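Local structure of mandelate racemase/muconate lactonizing enzyme family protein (Azoarcus sp., 2QDE) at residues A[9-14]-A[376-381]; A[35-40]-A[369-374]; A[137-142]-A[159-164]. The protein belongs to the enolase superfamily, pairing an N-terminal capping domain with a modified TIM barrel whose acidic and amide side chains hold a barium ion. One frame throughout, in Å; residues are numbered along the deposited sequence.

The three contacts illustrate how a two-domain enolase-superfamily chain is closed on itself at two levels. Contacts 1 and 2 lie side by side, their centres 11 Å apart: both dock helix 371-377 and the residues flanking it, near the C-terminus, on neighbouring antiparallel strands, 5-15 and 31-40, of the N-terminal domain. Contact 1 pairs the outermost segments, contact 2 lies within its span, and contact 3 within both. That third contact is local, joining the first two parallel strands of the barrel about 30 Å away, between centres. The first two contacts thus tie the chain's late helix back to its opening domain, whereas the third joins neighbouring strands within the barrel.

Contact 1 (A[9-14]-A[376-381]); sequences EVIPIS and RLVTPG
The backbone of 376-381 leaves its helix and passes almost perpendicularly across strand residues 9-14, the touching parts running 86° apart, and meets them in a single beta bridge between Ile13 and Val378, whose CA atoms are 4.2 Å apart. Two backbone bonds straddle Ile13. Ser14 N donates to Leu377 O over 2.8 Å, arriving nearly along the C=O axis, while Thr379 N reaches Pro12 O at 2.9 Å from above the carbonyl plane. Both are close to straight at the hydrogen. The same two carbonyl oxygens are also brushed by CA-H groups, Val378 CA lying 3.2 Å from Pro12 O and Ile13 CA 3.3 Å from Leu377 O, so each oxygen meets both an N-H and a CA-H group at the one bridge. Beyond the backbone, the hydroxyls of Ser14 and Thr379 meet, and Ser14 OG also lies against Thr379 CG2. In each, OG or OG1 stands anti to the carbonyl carbon, and Thr379 OG1 gives its proton to Ser14 OG at 2.8 Å. The pair belongs to a relay: Gln62 NE2 bonds to Thr379 OG1, and Ser14 OG bonds to Asp32 OD1, which satisfies both buried hydroxyls. The apolar contacts are looser. Val378 turns its CB away from the strand, yet CG2 still meets Ile11 CG2 at 4.1 Å, the two side chains crossing at about a right angle, and Leu377 CB lies 4.3 Å from Ile13 CB. Among its neighbours, strand 5-15 pairs through Ile11 and Ile13 with strand 31-40 and through Val10 with Arg385 near the C-terminus; helix 62-78 touches Val10 and Pro12, and the loop residue Ile345 touches Leu377.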
loop_
_atom_site.group_PDB
_atom_site.type_symbol
_atom_site.label_atom_id
_atom_site.label_comp_id
_atom_site.label_asym_id
_atom_site.label_seq_id
_atom_site.Cartn_x
_atom_site.Cartn_y
_atom_site.Cartn_z
ATOM N N GLU A 9 10.382 -9.352 48.798
ATOM C CA GLU A 9 11.529 -10.245 48.907
ATOM C C GLU A 9 11.827 -11.044 47.638
ATOM O O GLU A 9 10.954 -11.731 47.108
ATOM C CB GLU A 9 11.305 -11.204 50.085
ATOM C CG GLU A 9 12.219 -12.417 50.107
ATOM C CD GLU A 9 11.936 -13.329 51.285
ATOM O OE1 GLU A 9 10.810 -13.265 51.827
ATOM O OE2 GLU A 9 12.828 -14.119 51.663
ATOM N N VAL A 10 13.073 -10.957 47.172
ATOM C CA VAL A 10 13.511 -11.668 45.973
ATOM C C VAL A 10 14.621 -12.653 46.320
ATOM O O VAL A 10 15.680 -12.257 46.800
ATOM C CB VAL A 10 14.030 -10.691 44.899
ATOM C CG1 VAL A 10 14.479 -11.466 43.671
ATOM C CG2 VAL A 10 12.935 -9.704 44.529
ATOM N N ILE A 11 14.365 -13.933 46.067
ATOM C CA ILE A 11 15.302 -15.010 46.366
ATOM C C ILE A 11 15.919 -15.622 45.113
ATOM O O ILE A 11 15.209 -16.178 44.269
ATOM C CB ILE A 11 14.589 -16.155 47.124
ATOM C CG1 ILE A 11 13.794 -15.590 48.298
ATOM C CG2 ILE A 11 15.605 -17.188 47.585
ATOM C CD1 ILE A 11 12.855 -16.585 48.918
ATOM N N PRO A 12 17.254 -15.545 44.980
ATOM C CA PRO A 12 17.923 -16.116 43.805
ATOM C C PRO A 12 18.163 -17.616 44.003
ATOM O O PRO A 12 18.823 -18.024 44.961
ATOM C CB PRO A 12 19.225 -15.330 43.746
ATOM C CG PRO A 12 19.552 -15.159 45.208
ATOM C CD PRO A 12 18.209 -14.802 45.827
ATOM N N ILE A 13 17.617 -18.436 43.111
ATOM C CA ILE A 13 17.801 -19.877 43.218
ATOM C C ILE A 13 18.429 -20.509 41.979
ATOM O O ILE A 13 18.354 -19.975 40.866
ATOM C CB ILE A 13 16.462 -20.615 43.506
ATOM C CG1 ILE A 13 15.438 -20.297 42.419
ATOM C CG2 ILE A 13 15.923 -20.218 44.879
ATOM C CD1 ILE A 13 14.203 -21.211 42.461
ATOM N N SER A 14 19.070 -21.649 42.193
ATOM C CA SER A 14 19.696 -22.395 41.113
ATOM C C SER A 14 19.208 -23.833 41.257
ATOM O O SER A 14 19.508 -24.498 42.244
ATOM C CB SER A 14 21.222 -22.333 41.229
ATOM O OG SER A 14 21.705 -21.018 41.003
ATOM N N ARG A 376 17.926 -24.476 50.456
ATOM C CA ARG A 376 18.993 -25.311 49.920
ATOM C C ARG A 376 19.357 -24.973 48.475
ATOM O O ARG A 376 20.486 -25.218 48.045
ATOM C CB ARG A 376 18.621 -26.800 50.012
ATOM C CG ARG A 376 18.703 -27.384 51.417
ATOM C CD ARG A 376 18.647 -28.907 51.405
ATOM N NE ARG A 376 17.309 -29.432 51.147
ATOM C CZ ARG A 376 16.318 -29.410 52.034
ATOM N NH1 ARG A 376 16.515 -28.888 53.248
ATOM N NH2 ARG A 376 15.127 -29.906 51.713
ATOM N N LEU A 377 18.415 -24.401 47.728
ATOM C CA LEU A 377 18.677 -24.075 46.326
ATOM C C LEU A 377 19.153 -22.649 46.050
ATOM O O LEU A 377 19.384 -22.294 44.896
ATOM C CB LEU A 377 17.440 -24.368 45.466
ATOM C CG LEU A 377 16.931 -25.820 45.402
ATOM C CD1 LEU A 377 15.810 -25.911 44.373
ATOM C CD2 LEU A 377 18.049 -26.776 45.018
ATOM N N VAL A 378 19.301 -21.831 47.088
ATOM C CA VAL A 378 19.769 -20.465 46.885
ATOM C C VAL A 378 21.103 -20.500 46.134
ATOM O O VAL A 378 21.999 -21.267 46.473
ATOM C CB VAL A 378 19.931 -19.726 48.233
ATOM C CG1 VAL A 378 20.466 -18.307 48.008
ATOM C CG2 VAL A 378 18.587 -19.677 48.945
ATOM N N THR A 379 21.211 -19.678 45.094
ATOM C CA THR A 379 22.406 -19.610 44.260
ATOM C C THR A 379 23.678 -19.332 45.068
ATOM O O THR A 379 23.744 -18.365 45.828
ATOM C CB THR A 379 22.248 -18.506 43.179
ATOM O OG1 THR A 379 21.047 -18.735 42.429
ATOM C CG2 THR A 379 23.442 -18.508 42.234
ATOM N N PRO A 380 24.706 -20.185 44.910
ATOM C CA PRO A 380 25.971 -20.009 45.635
ATOM C C PRO A 380 26.555 -18.615 45.425
ATOM O O PRO A 380 26.597 -18.122 44.296
ATOM C CB PRO A 380 26.866 -21.096 45.041
ATOM C CG PRO A 380 25.888 -22.190 44.703
ATOM C CD PRO A 380 24.733 -21.415 44.094
ATOM N N GLY A 381 26.998 -17.986 46.511
ATOM C CA GLY A 381 27.580 -16.657 46.423
ATOM C C GLY A 381 26.552 -15.542 46.416
ATOM O O GLY A 381 26.900 -14.360 46.408
#

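Contact 2 (A[35-40]-A[369-374])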
loop_
_atom_site.group_PDB
_atom_site.type_symbol
_atom_site.label_atom_id
_atom_site.label_comp_id
_atom_site.label_asym_id
_atom_site.label_seq_id
_atom_site.Cartn_x
_atom_site.Cartn_y
_atom_site.Cartn_z
ATOM N N LEU A 35 12.825 -16.185 42.827
ATOM C CA LEU A 35 11.525 -16.371 43.456
ATOM C C LEU A 35 11.170 -15.031 44.079
ATOM O O LEU A 35 12.043 -14.323 44.587
ATOM C CB LEU A 35 11.561 -17.439 44.550
ATOM C CG LEU A 35 11.854 -18.899 44.194
ATOM C CD1 LEU A 35 11.547 -19.756 45.418
ATOM C CD2 LEU A 35 11.009 -19.361 43.006
ATOM N N LEU A 36 9.891 -14.684 44.038
ATOM C CA LEU A 36 9.423 -13.423 44.589
ATOM C C LEU A 36 8.380 -13.643 45.672
ATOM O O LEU A 36 7.521 -14.518 45.562
ATOM C CB LEU A 36 8.805 -12.564 43.482
ATOM C CG LEU A 36 8.075 -11.277 43.898
ATOM C CD1 LEU A 36 9.061 -10.286 44.509
ATOM C CD2 LEU A 36 7.395 -10.666 42.683
ATOM N N LYS A 37 8.461 -12.839 46.721
ATOM C CA LYS A 37 7.487 -12.904 47.795
ATOM C C LYS A 37 7.018 -11.497 48.095
ATOM O O LYS A 37 7.826 -10.620 48.404
ATOM C CB LYS A 37 8.083 -13.523 49.065
ATOM C CG LYS A 37 8.261 -15.025 49.000
ATOM C CD LYS A 37 8.766 -15.575 50.332
ATOM C CE LYS A 37 9.040 -17.076 50.250
ATOM N NZ LYS A 37 9.620 -17.603 51.530
ATOM N N LEU A 38 5.711 -11.282 47.980
ATOM C CA LEU A 38 5.115 -9.991 48.278
ATOM C C LEU A 38 4.345 -10.165 49.583
ATOM O O LEU A 38 3.243 -10.720 49.600
ATOM C CB LEU A 38 4.165 -9.554 47.161
ATOM C CG LEU A 38 4.759 -9.355 45.761
ATOM C CD1 LEU A 38 3.685 -8.760 44.853
ATOM C CD2 LEU A 38 5.973 -8.433 45.823
ATOM N N HIS A 39 4.946 -9.707 50.676
ATOM C CA HIS A 39 4.333 -9.816 51.995
ATOM C C HIS A 39 3.298 -8.735 52.262
ATOM O O HIS A 39 3.570 -7.556 52.066
ATOM C CB HIS A 39 5.402 -9.730 53.084
ATOM C CG HIS A 39 6.441 -10.803 53.003
ATOM N ND1 HIS A 39 7.500 -10.752 52.123
ATOM C CD2 HIS A 39 6.574 -11.964 53.688
ATOM C CE1 HIS A 39 8.243 -11.836 52.269
ATOM N NE2 HIS A 39 7.702 -12.587 53.212
ATOM N N SER A 40 2.117 -9.133 52.725
ATOM C CA SER A 40 1.067 -8.169 53.041
ATOM C C SER A 40 1.051 -7.911 54.549
ATOM O O SER A 40 1.686 -8.635 55.322
ATOM C CB SER A 40 -0.301 -8.694 52.616
ATOM O OG SER A 40 -0.767 -9.670 53.524
ATOM N N LEU A 369 5.054 -23.766 49.046
ATOM C CA LEU A 369 6.500 -23.889 48.916
ATOM C C LEU A 369 7.178 -24.758 49.968
ATOM O O LEU A 369 6.825 -24.733 51.149
ATOM C CB LEU A 369 7.167 -22.507 48.942
ATOM C CG LEU A 369 7.163 -21.641 47.680
ATOM C CD1 LEU A 369 7.958 -20.374 47.946
ATOM C CD2 LEU A 369 7.778 -22.404 46.515
ATOM N N ASN A 370 8.153 -25.537 49.520
ATOM C CA ASN A 370 8.935 -26.356 50.425
ATOM C C ASN A 370 10.018 -25.358 50.836
ATOM O O ASN A 370 11.031 -25.224 50.153
ATOM C CB ASN A 370 9.548 -27.537 49.670
ATOM C CG ASN A 370 10.423 -28.402 50.555
ATOM O OD1 ASN A 370 11.016 -27.918 51.521
ATOM N ND2 ASN A 370 10.527 -29.681 50.219
ATOM N N GLU A 371 9.784 -24.645 51.934
ATOM C CA GLU A 371 10.713 -23.618 52.407
ATOM C C GLU A 371 12.168 -24.046 52.611
ATOM O O GLU A 371 13.090 -23.334 52.199
ATOM C CB GLU A 371 10.198 -22.993 53.708
ATOM C CG GLU A 371 8.848 -22.290 53.601
ATOM C CD GLU A 371 8.844 -21.127 52.620
ATOM O OE1 GLU A 371 9.911 -20.504 52.402
ATOM O OE2 GLU A 371 7.755 -20.820 52.078
ATOM N N ASP A 372 12.393 -25.189 53.252
ATOM C CA ASP A 372 13.766 -25.608 53.464
ATOM C C ASP A 372 14.474 -25.969 52.157
ATOM O O ASP A 372 15.672 -25.721 52.014
ATOM C CB ASP A 372 13.842 -26.746 54.501
ATOM C CG ASP A 372 12.726 -27.749 54.370
ATOM O OD1 ASP A 372 12.803 -28.587 53.443
ATOM O OD2 ASP A 372 11.772 -27.711 55.199
ATOM N N LEU A 373 13.742 -26.523 51.194
ATOM C CA LEU A 373 14.348 -26.861 49.906
ATOM C C LEU A 373 14.737 -25.558 49.216
ATOM O O LEU A 373 15.780 -25.469 48.563
ATOM C CB LEU A 373 13.366 -27.644 49.027
ATOM C CG LEU A 373 13.803 -27.937 47.587
ATOM C CD1 LEU A 373 15.122 -28.689 47.571
ATOM C CD2 LEU A 373 12.718 -28.749 46.887
ATOM N N VAL A 374 13.896 -24.541 49.369
ATOM C CA VAL A 374 14.180 -23.248 48.768
ATOM C C VAL A 374 15.519 -22.748 49.305
ATOM O O VAL A 374 16.382 -22.308 48.544
ATOM C CB VAL A 374 13.086 -22.226 49.095
ATOM C CG1 VAL A 374 13.579 -20.819 48.799
ATOM C CG2 VAL A 374 11.844 -22.529 48.268
#
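Lys37 shows how a strand can grip a helix from a distance, for the CA atoms of the two segments come no closer than the 9.1 Å between Leu35 and Val374. Its CB points toward the helix, with CG anti to the carbonyl carbon, and from there the chain is fully extended. Along the way the side chain packs against Glu9 and Val45 on the two strands that flank its own. CE is the first atom to arrive, meeting Leu369 CD1 tip to tip at 4.2 Å. NZ ends the reach in a salt bridge to Glu371 OE1, 3.0 Å away, taken on the syn lone pair, the side of the other oxygen; OE2 lies farther from NZ, at 3.8 Å. Glu371 answers by bending at chi2 (-61°), which folds its carboxylate back to meet the ammonium group. Beside this pair Leu35 CD1 touches both methyls of Val374, with CG2 at 4.0 Å and CG1 at 4.1 Å, again tip to tip, while Ile345 covers Leu35 and Leu369 from a loop. The helix starts here: Asn370 is the N-cap, its OD1 accepting from Leu373 N at 3.1 Å with the donor above the carbonyl plane, and its backbone O accepts from Val374 N. Chemically, then, the contact is an apolar patch bordered by one ion pair. Because Glu371 is the first residue after the cap, its negative charge should suit the positive end of the helix dipole, and that field together with Lys37 probably keeps the carboxylate ionised.

Contact 3 (A[137-142]-A[159-164]); sequences LGLVLG and EGFHFV
This contact belongs to the first beta-alpha-beta unit of the barrel, in which strand 135-140, helix 146-159 and strand 164-167 follow one another and the two strands lie parallel. Just past the helix, Gly160 closes a Schellman motif with positive phi, and the chain then returns alongside the first strand. His162 N donates to Leu137 O at 2.7 Å, almost straight and in the carbonyl plane, while the His162 ring sets its edge toward the same oxygen, CD2 lying 3.0 Å from it. Farther on, Leu139 N reaches Phe163 O at 3.2 Å from above the carbonyl plane, and Leu139 bridges to Val164. The three aromatic residues diverge. Phe163, with CG between the backbone N and the carbonyl carbon (chi1 65°), lays its ring face against Gly138 CA in a CH-pi contact, possible because glycine has no side chain there. Phe161 takes Leu139 CD2 over one face, offset toward the rim, and its CE2 meets Leu139 CD1 at 3.7 Å; Leu137 CB touches Phe161 CD2 at 4.0 Å. Leu141 CD1 packs on Val164 CG1, 3.6 Å away, and Val156 of the helix covers both Leu141 and Phe161. Parallel strands joined through a packed helix in this way are the repeating element of the TIM barrel.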
loop_
_atom_site.group_PDB
_atom_site.type_symbol
_atom_site.label_atom_id
_atom_site.label_comp_id
_atom_site.label_asym_id
_atom_site.label_seq_id
_atom_site.Cartn_x
_atom_site.Cartn_y
_atom_site.Cartn_z
ATOM N N LEU A 137 -1.314 -31.249 26.312
ATOM C CA LEU A 137 0.057 -30.809 26.115
ATOM C C LEU A 137 0.838 -31.514 25.015
ATOM O O LEU A 137 0.519 -32.630 24.604
ATOM C CB LEU A 137 0.844 -30.972 27.418
ATOM C CG LEU A 137 0.371 -30.236 28.670
ATOM C CD1 LEU A 137 1.126 -30.781 29.890
ATOM C CD2 LEU A 137 0.600 -28.736 28.508
ATOM N N GLY A 138 1.879 -30.824 24.565
ATOM C CA GLY A 138 2.801 -31.330 23.570
ATOM C C GLY A 138 4.133 -31.181 24.285
ATOM O O GLY A 138 4.175 -30.540 25.337
ATOM N N LEU A 139 5.220 -31.731 23.752
ATOM C CA LEU A 139 6.500 -31.618 24.454
ATOM C C LEU A 139 7.718 -31.465 23.555
ATOM O O LEU A 139 7.766 -32.034 22.461
ATOM C CB LEU A 139 6.695 -32.848 25.340
ATOM C CG LEU A 139 7.219 -32.639 26.758
ATOM C CD1 LEU A 139 6.177 -31.883 27.582
ATOM C CD2 LEU A 139 7.516 -34.001 27.385
ATOM N N VAL A 140 8.699 -30.697 24.027
ATOM C CA VAL A 140 9.948 -30.477 23.295
ATOM C C VAL A 140 10.920 -31.584 23.702
ATOM O O VAL A 140 11.025 -31.902 24.883
ATOM C CB VAL A 140 10.606 -29.130 23.676
ATOM C CG1 VAL A 140 11.817 -28.876 22.784
ATOM C CG2 VAL A 140 9.613 -28.002 23.539
ATOM N N LEU A 141 11.646 -32.154 22.746
ATOM C CA LEU A 141 12.582 -33.228 23.070
ATOM C C LEU A 141 14.011 -32.735 23.307
ATOM O O LEU A 141 14.407 -31.668 22.830
ATOM C CB LEU A 141 12.584 -34.283 21.958
ATOM C CG LEU A 141 11.222 -34.845 21.539
ATOM C CD1 LEU A 141 11.435 -35.946 20.504
ATOM C CD2 LEU A 141 10.475 -35.395 22.746
ATOM N N GLY A 142 14.782 -33.525 24.050
ATOM C CA GLY A 142 16.156 -33.160 24.338
ATOM C C GLY A 142 17.100 -33.527 23.212
ATOM O O GLY A 142 16.813 -34.420 22.410
ATOM N N GLU A 159 3.002 -41.787 26.317
ATOM C CA GLU A 159 2.493 -41.198 27.552
ATOM C C GLU A 159 1.181 -40.448 27.322
ATOM O O GLU A 159 0.407 -40.243 28.261
ATOM C CB GLU A 159 3.543 -40.256 28.145
ATOM C CG GLU A 159 3.174 -39.633 29.490
ATOM C CD GLU A 159 2.806 -40.661 30.542
ATOM O OE1 GLU A 159 3.419 -41.754 30.556
ATOM O OE2 GLU A 159 1.904 -40.370 31.367
ATOM N N GLY A 160 0.934 -40.033 26.078
ATOM C CA GLY A 160 -0.304 -39.331 25.769
ATOM C C GLY A 160 -0.180 -37.922 25.203
ATOM O O GLY A 160 -1.183 -37.294 24.850
ATOM N N PHE A 161 1.038 -37.411 25.104
ATOM C CA PHE A 161 1.227 -36.067 24.582
ATOM C C PHE A 161 0.711 -35.905 23.151
ATOM O O PHE A 161 0.746 -36.838 22.351
ATOM C CB PHE A 161 2.685 -35.666 24.725
ATOM C CG PHE A 161 3.096 -35.482 26.160
ATOM C CD1 PHE A 161 3.523 -36.567 26.922
ATOM C CD2 PHE A 161 2.981 -34.232 26.772
ATOM C CE1 PHE A 161 3.826 -36.413 28.283
ATOM C CE2 PHE A 161 3.279 -34.064 28.128
ATOM C CZ PHE A 161 3.705 -35.163 28.885
ATOM N N HIS A 162 0.234 -34.697 22.856
ATOM C CA HIS A 162 -0.399 -34.351 21.585
ATOM C C HIS A 162 0.459 -33.887 20.418
ATOM O O HIS A 162 -0.009 -33.855 19.282
ATOM C CB HIS A 162 -1.492 -33.336 21.894
ATOM C CG HIS A 162 -2.403 -33.787 22.992
ATOM N ND1 HIS A 162 -3.589 -34.447 22.752
ATOM C CD2 HIS A 162 -2.255 -33.759 24.337
ATOM C CE1 HIS A 162 -4.131 -34.807 23.901
ATOM N NE2 HIS A 162 -3.341 -34.403 24.879
ATOM N N PHE A 163 1.695 -33.496 20.686
ATOM C CA PHE A 163 2.588 -33.118 19.604
ATOM C C PHE A 163 4.021 -33.277 20.056
ATOM O O PHE A 163 4.281 -33.474 21.242
ATOM C CB PHE A 163 2.301 -31.693 19.085
ATOM C CG PHE A 163 2.566 -30.593 20.073
ATOM C CD1 PHE A 163 3.866 -30.204 20.378
ATOM C CD2 PHE A 163 1.503 -29.895 20.645
ATOM C CE1 PHE A 163 4.103 -29.126 21.234
ATOM C CE2 PHE A 163 1.728 -28.819 21.496
ATOM C CZ PHE A 163 3.028 -28.433 21.792
ATOM N N VAL A 164 4.944 -33.219 19.107
ATOM C CA VAL A 164 6.358 -33.363 19.405
ATOM C C VAL A 164 7.134 -32.233 18.737
ATOM O O VAL A 164 7.079 -32.074 17.521
ATOM C CB VAL A 164 6.880 -34.724 18.892
ATOM C CG1 VAL A 164 8.392 -34.785 19.013
ATOM C CG2 VAL A 164 6.235 -35.856 19.687
#